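Local coordinates for putative uncharacterized protein PH0242 (Pyrococcus horikoshii, PDB 3VU1) that is an AglB-type oligosaccharyltransferase, represented here by its C-terminal globular domain with a bound calcium ion, at residues Y248-D260 with E478-A490. Numbering follows the deposited sequence.
Sequences YEFRPFAIYKIED and EKEYTMIEVSASA
With CG of F253 and of Y481 each turned anti to its own carbonyl carbon (chi1 -48° in F253), the two rings meet in a T-shaped stack. The F253 edge, led by CD1, points at the centre of one Y481 face, with the planes at 88°. CG of P252 adds an apolar contact with CD2 of Y481 at 3.6 Å, while the Y481 hydroxyl is hydrogen-bonded to E80.

Next along the strand, the M483 chain bends at its last torsion and lays CE against CG1 of I255. Here the backbones come closest: I255 N gives a nearly straight hydrogen bond to M483 O (3.1 Å). A water links the same oxygen to NH1 of R251, so two donors hold M483 O within a buried contact. The extended R251 chain passes over T482 O, and CG2 of T482 lies over one guanidinium face, toward its rim, 3.5 Å from NE. That NE also forms a salt bridge to OE2 of E249 (2.7 Å), which helps fix the group's rotation.

Further on, I255 rests on I484, and CD1 of I258 reaches CG2 of V486 at 3.6 Å. Segments 253-260 and 478-487 run roughly parallel, their axes at 28°, but share a single direct backbone hydrogen bond; the contact is a junction between two separate antiparallel beta-sheets, where strand 253-262 of one runs beside strand 464-487 of the other.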
loop_
_atom_site.group_PDB
_atom_site.type_symbol
_atom_site.label_atom_id
_atom_site.label_comp_id
_atom_site.label_asym_id
_atom_site.label_seq_id
_atom_site.Cartn_x
_atom_site.Cartn_y
_atom_site.Cartn_z
ATOM N N TYR A 248 4.515 7.643 0.017
ATOM C CA TYR A 248 5.016 6.424 -0.634
ATOM C C TYR A 248 4.463 6.289 -2.027
ATOM O O TYR A 248 3.269 6.456 -2.226
ATOM C CB TYR A 248 4.592 5.229 0.153
ATOM C CG TYR A 248 5.349 5.047 1.448
ATOM C CD1 TYR A 248 4.795 5.461 2.654
ATOM C CD2 TYR A 248 6.636 4.451 1.469
ATOM C CE1 TYR A 248 5.465 5.266 3.848
ATOM C CE2 TYR A 248 7.339 4.279 2.654
ATOM C CZ TYR A 248 6.739 4.667 3.839
ATOM O OH TYR A 248 7.392 4.491 5.031
ATOM N N GLU A 249 5.325 6.023 -3.006
ATOM C CA GLU A 249 4.863 5.662 -4.349
ATOM C C GLU A 249 4.489 4.187 -4.315
ATOM O O GLU A 249 5.185 3.363 -3.679
ATOM C CB GLU A 249 5.945 5.893 -5.373
ATOM C CG GLU A 249 5.703 5.268 -6.730
ATOM C CD GLU A 249 6.903 5.438 -7.672
ATOM O OE1 GLU A 249 7.523 6.517 -7.679
ATOM O OE2 GLU A 249 7.235 4.499 -8.433
ATOM N N PHE A 250 3.361 3.860 -4.943
ATOM C CA PHE A 250 2.911 2.485 -4.992
ATOM C C PHE A 250 3.369 1.870 -6.285
ATOM O O PHE A 250 3.139 2.434 -7.360
ATOM C CB PHE A 250 1.406 2.405 -4.877
ATOM C CG PHE A 250 0.845 1.011 -4.983
ATOM C CD1 PHE A 250 1.130 0.043 -4.011
ATOM C CD2 PHE A 250 -0.022 0.673 -6.039
ATOM C CE1 PHE A 250 0.574 -1.227 -4.097
ATOM C CE2 PHE A 250 -0.559 -0.598 -6.135
ATOM C CZ PHE A 250 -0.274 -1.539 -5.160
ATOM N N ARG A 251 4.045 0.726 -6.158
ATOM C CA ARG A 251 4.428 -0.082 -7.299
ATOM C C ARG A 251 3.878 -1.448 -7.051
ATOM O O ARG A 251 4.411 -2.201 -6.222
ATOM C CB ARG A 251 5.928 -0.139 -7.417
ATOM C CG ARG A 251 6.559 1.195 -7.745
ATOM C CD ARG A 251 8.033 1.122 -7.456
ATOM N NE ARG A 251 8.732 2.292 -7.959
ATOM C CZ ARG A 251 10.036 2.498 -7.808
ATOM N NH1 ARG A 251 10.793 1.601 -7.186
ATOM N NH2 ARG A 251 10.580 3.587 -8.317
ATOM N N PRO A 252 2.776 -1.771 -7.730
ATOM C CA PRO A 252 2.118 -3.075 -7.501
ATOM C C PRO A 252 3.041 -4.264 -7.852
ATOM O O PRO A 252 2.989 -5.302 -7.175
ATOM C CB PRO A 252 0.876 -3.029 -8.398
ATOM C CG PRO A 252 1.139 -1.935 -9.403
ATOM C CD PRO A 252 2.121 -0.966 -8.783
ATOM N N PHE A 253 3.888 -4.107 -8.867
ATOM C CA PHE A 253 4.877 -5.153 -9.215
ATOM C C PHE A 253 6.309 -4.647 -9.059
ATOM O O PHE A 253 6.769 -3.787 -9.788
ATOM C CB PHE A 253 4.626 -5.698 -10.626
ATOM C CG PHE A 253 3.199 -6.048 -10.858
ATOM C CD1 PHE A 253 2.394 -5.250 -11.681
ATOM C CD2 PHE A 253 2.624 -7.139 -10.199
ATOM C CE1 PHE A 253 1.048 -5.564 -11.876
ATOM C CE2 PHE A 253 1.282 -7.437 -10.373
ATOM C CZ PHE A 253 0.493 -6.645 -11.213
ATOM N N ALA A 254 7.004 -5.190 -8.083
ATOM C CA ALA A 254 8.306 -4.662 -7.745
ATOM C C ALA A 254 9.338 -5.770 -7.509
ATOM O O ALA A 254 8.991 -6.949 -7.256
ATOM C CB ALA A 254 8.203 -3.781 -6.520
ATOM N N ILE A 255 10.603 -5.365 -7.592
ATOM C CA ILE A 255 11.721 -6.242 -7.328
ATOM C C ILE A 255 12.326 -5.795 -6.008
ATOM O O ILE A 255 12.721 -4.638 -5.868
ATOM C CB ILE A 255 12.766 -6.163 -8.465
ATOM C CG1 ILE A 255 12.193 -6.810 -9.717
ATOM C CG2 ILE A 255 14.080 -6.794 -8.018
ATOM C CD1 ILE A 255 12.988 -6.572 -10.978
ATOM N N TYR A 256 12.396 -6.710 -5.049
ATOM C CA TYR A 256 12.949 -6.363 -3.760
ATOM C C TYR A 256 14.407 -6.740 -3.529
ATOM O O TYR A 256 14.959 -6.394 -2.488
ATOM C CB TYR A 256 12.076 -6.898 -2.621
ATOM C CG TYR A 256 11.950 -8.394 -2.483
ATOM C CD1 TYR A 256 12.675 -9.083 -1.510
ATOM C CD2 TYR A 256 11.081 -9.127 -3.295
ATOM C CE1 TYR A 256 12.542 -10.456 -1.354
ATOM C CE2 TYR A 256 10.941 -10.502 -3.150
ATOM C CZ TYR A 256 11.661 -11.150 -2.167
ATOM O OH TYR A 256 11.537 -12.498 -2.013
ATOM N N LYS A 257 15.020 -7.441 -4.479
ATOM C CA LYS A 257 16.378 -7.985 -4.320
ATOM C C LYS A 257 16.793 -8.447 -5.696
ATOM O O LYS A 257 15.999 -9.091 -6.401
ATOM C CB LYS A 257 16.347 -9.167 -3.356
ATOM C CG LYS A 257 17.679 -9.739 -2.894
ATOM C CD LYS A 257 17.385 -11.040 -2.150
ATOM C CE LYS A 257 18.554 -11.583 -1.353
ATOM N NZ LYS A 257 18.496 -11.206 0.088
ATOM N N ILE A 258 17.986 -8.047 -6.118
ATOM C CA ILE A 258 18.580 -8.532 -7.360
ATOM C C ILE A 258 19.892 -9.264 -7.016
ATOM O O ILE A 258 20.682 -8.782 -6.166
ATOM C CB ILE A 258 18.945 -7.379 -8.287
ATOM C CG1 ILE A 258 17.725 -6.519 -8.593
ATOM C CG2 ILE A 258 19.613 -7.903 -9.559
ATOM C CD1 ILE A 258 17.977 -5.474 -9.674
ATOM N N GLU A 259 20.130 -10.416 -7.652
ATOM C CA GLU A 259 21.453 -11.071 -7.539
ATOM C C GLU A 259 22.163 -11.156 -8.887
ATOM O O GLU A 259 21.556 -11.457 -9.898
ATOM C CB GLU A 259 21.355 -12.449 -6.902
ATOM C CG GLU A 259 21.233 -12.437 -5.396
ATOM C CD GLU A 259 20.761 -13.776 -4.833
ATOM O OE1 GLU A 259 21.126 -14.088 -3.684
ATOM O OE2 GLU A 259 20.038 -14.539 -5.522
ATOM N N ASP A 260 23.445 -10.826 -8.903
ATOM C CA ASP A 260 24.260 -10.930 -10.131
ATOM C C ASP A 260 25.033 -12.251 -10.012
ATOM O O ASP A 260 25.559 -12.567 -8.922
ATOM C CB ASP A 260 25.234 -9.749 -10.194
ATOM C CG ASP A 260 25.738 -9.448 -11.591
ATOM O OD1 ASP A 260 25.266 -10.091 -12.560
ATOM O OD2 ASP A 260 26.602 -8.530 -11.725
ATOM N N GLU A 478 -2.197 -2.240 -22.189
ATOM C CA GLU A 478 -0.873 -2.762 -21.791
ATOM C C GLU A 478 -0.227 -1.623 -21.057
ATOM O O GLU A 478 0.019 -0.563 -21.636
ATOM C CB GLU A 478 0.018 -3.154 -22.963
ATOM C CG GLU A 478 -0.055 -4.624 -23.354
ATOM C CD GLU A 478 0.723 -5.583 -22.447
ATOM O OE1 GLU A 478 0.077 -6.470 -21.835
ATOM O OE2 GLU A 478 1.972 -5.492 -22.372
ATOM N N LYS A 479 0.005 -1.834 -19.773
ATOM C CA LYS A 479 0.482 -0.775 -18.910
ATOM C C LYS A 479 1.902 -1.136 -18.490
ATOM O O LYS A 479 2.216 -2.330 -18.315
ATOM C CB LYS A 479 -0.456 -0.671 -17.696
ATOM C CG LYS A 479 -0.327 0.590 -16.868
ATOM C CD LYS A 479 -1.198 0.520 -15.629
ATOM C CE LYS A 479 -1.088 1.824 -14.851
ATOM N NZ LYS A 479 -1.883 1.794 -13.590
ATOM N N GLU A 480 2.747 -0.114 -18.350
ATOM C CA GLU A 480 4.103 -0.270 -17.825
ATOM C C GLU A 480 4.164 -0.024 -16.323
ATOM O O GLU A 480 3.653 0.958 -15.838
ATOM C CB GLU A 480 5.036 0.713 -18.492
ATOM C CG GLU A 480 5.225 0.475 -19.973
ATOM C CD GLU A 480 5.732 1.733 -20.650
ATOM O OE1 GLU A 480 5.120 2.805 -20.413
ATOM O OE2 GLU A 480 6.741 1.662 -21.401
ATOM N N TYR A 481 4.807 -0.916 -15.596
ATOM C CA TYR A 481 4.987 -0.790 -14.172
ATOM C C TYR A 481 6.464 -0.682 -13.861
ATOM O O TYR A 481 7.281 -1.380 -14.471
ATOM C CB TYR A 481 4.431 -2.021 -13.505
ATOM C CG TYR A 481 2.920 -2.162 -13.685
ATOM C CD1 TYR A 481 2.374 -2.979 -14.692
ATOM C CD2 TYR A 481 2.040 -1.485 -12.832
ATOM C CE1 TYR A 481 0.997 -3.115 -14.823
ATOM C CE2 TYR A 481 0.678 -1.596 -12.969
ATOM C CZ TYR A 481 0.151 -2.413 -13.952
ATOM O OH TYR A 481 -1.214 -2.496 -14.054
ATOM N N THR A 482 6.818 0.213 -12.937
ATOM C CA THR A 482 8.200 0.345 -12.509
ATOM C C THR A 482 8.463 -0.635 -11.387
ATOM O O THR A 482 7.812 -0.547 -10.326
ATOM C CB THR A 482 8.511 1.757 -12.034
ATOM O OG1 THR A 482 8.632 2.605 -13.181
ATOM C CG2 THR A 482 9.837 1.794 -11.274
ATOM N N MET A 483 9.405 -1.558 -11.606
ATOM C CA MET A 483 9.682 -2.556 -10.587
ATOM C C MET A 483 10.790 -2.123 -9.650
ATOM O O MET A 483 10.746 -2.401 -8.462
ATOM C CB MET A 483 9.986 -3.930 -11.189
ATOM C CG MET A 483 9.044 -4.408 -12.278
ATOM S SD MET A 483 9.330 -6.157 -12.701
ATOM C CE MET A 483 8.638 -6.961 -11.251
ATOM N N ILE A 484 11.801 -1.469 -10.208
ATOM C CA ILE A 484 12.996 -1.016 -9.465
ATOM C C ILE A 484 13.827 -0.179 -10.428
ATOM O O ILE A 484 13.758 -0.377 -11.644
ATOM C CB ILE A 484 13.851 -2.192 -8.900
ATOM C CG1 ILE A 484 14.857 -1.691 -7.831
ATOM C CG2 ILE A 484 14.516 -2.964 -10.050
ATOM C CD1 ILE A 484 15.499 -2.747 -6.937
ATOM N N GLU A 485 14.564 0.778 -9.868
ATOM C CA GLU A 485 15.600 1.537 -10.584
ATOM C C GLU A 485 16.974 1.241 -9.988
ATOM O O GLU A 485 17.185 1.342 -8.772
ATOM C CB GLU A 485 15.320 3.023 -10.523
ATOM C CG GLU A 485 14.012 3.378 -11.183
ATOM C CD GLU A 485 13.828 4.876 -11.371
ATOM O OE1 GLU A 485 14.078 5.634 -10.400
ATOM O OE2 GLU A 485 13.427 5.286 -12.490
ATOM N N VAL A 486 17.900 0.842 -10.849
ATOM C CA VAL A 486 19.258 0.487 -10.433
ATOM C C VAL A 486 20.218 1.436 -11.140
ATOM O O VAL A 486 20.188 1.561 -12.389
ATOM C CB VAL A 486 19.595 -0.988 -10.789
ATOM C CG1 VAL A 486 21.021 -1.342 -10.386
ATOM C CG2 VAL A 486 18.628 -1.931 -10.096
ATOM N N SER A 487 21.043 2.125 -10.346
ATOM C CA SER A 487 22.105 2.981 -10.895
ATOM C C SER A 487 23.131 2.135 -11.605
ATOM O O SER A 487 23.460 1.021 -11.138
ATOM C CB SER A 487 22.825 3.715 -9.790
ATOM O OG SER A 487 21.968 4.650 -9.189
ATOM N N ALA A 488 23.641 2.648 -12.723
ATOM C CA ALA A 488 24.812 2.038 -13.340
ATOM C C ALA A 488 26.097 2.332 -12.535
ATOM O O ALA A 488 26.185 3.299 -11.787
ATOM C CB ALA A 488 24.940 2.476 -14.783
ATOM N N SER A 489 27.080 1.464 -12.641
ATOM C CA SER A 489 28.367 1.729 -12.010
ATOM C C SER A 489 29.250 2.473 -13.011
ATOM O O SER A 489 28.996 2.392 -14.226
ATOM C CB SER A 489 29.016 0.414 -11.596
ATOM O OG SER A 489 29.302 -0.374 -12.741
ATOM N N ALA A 490 30.266 3.194 -12.511
ATOM C CA ALA A 490 31.358 3.726 -13.359
ATOM C C ALA A 490 31.970 2.596 -14.212
ATOM O O ALA A 490 32.140 1.480 -13.700
ATOM C CB ALA A 490 32.421 4.352 -12.482
HETATM O O HOH W 1 10.487 -0.890 -6.187
#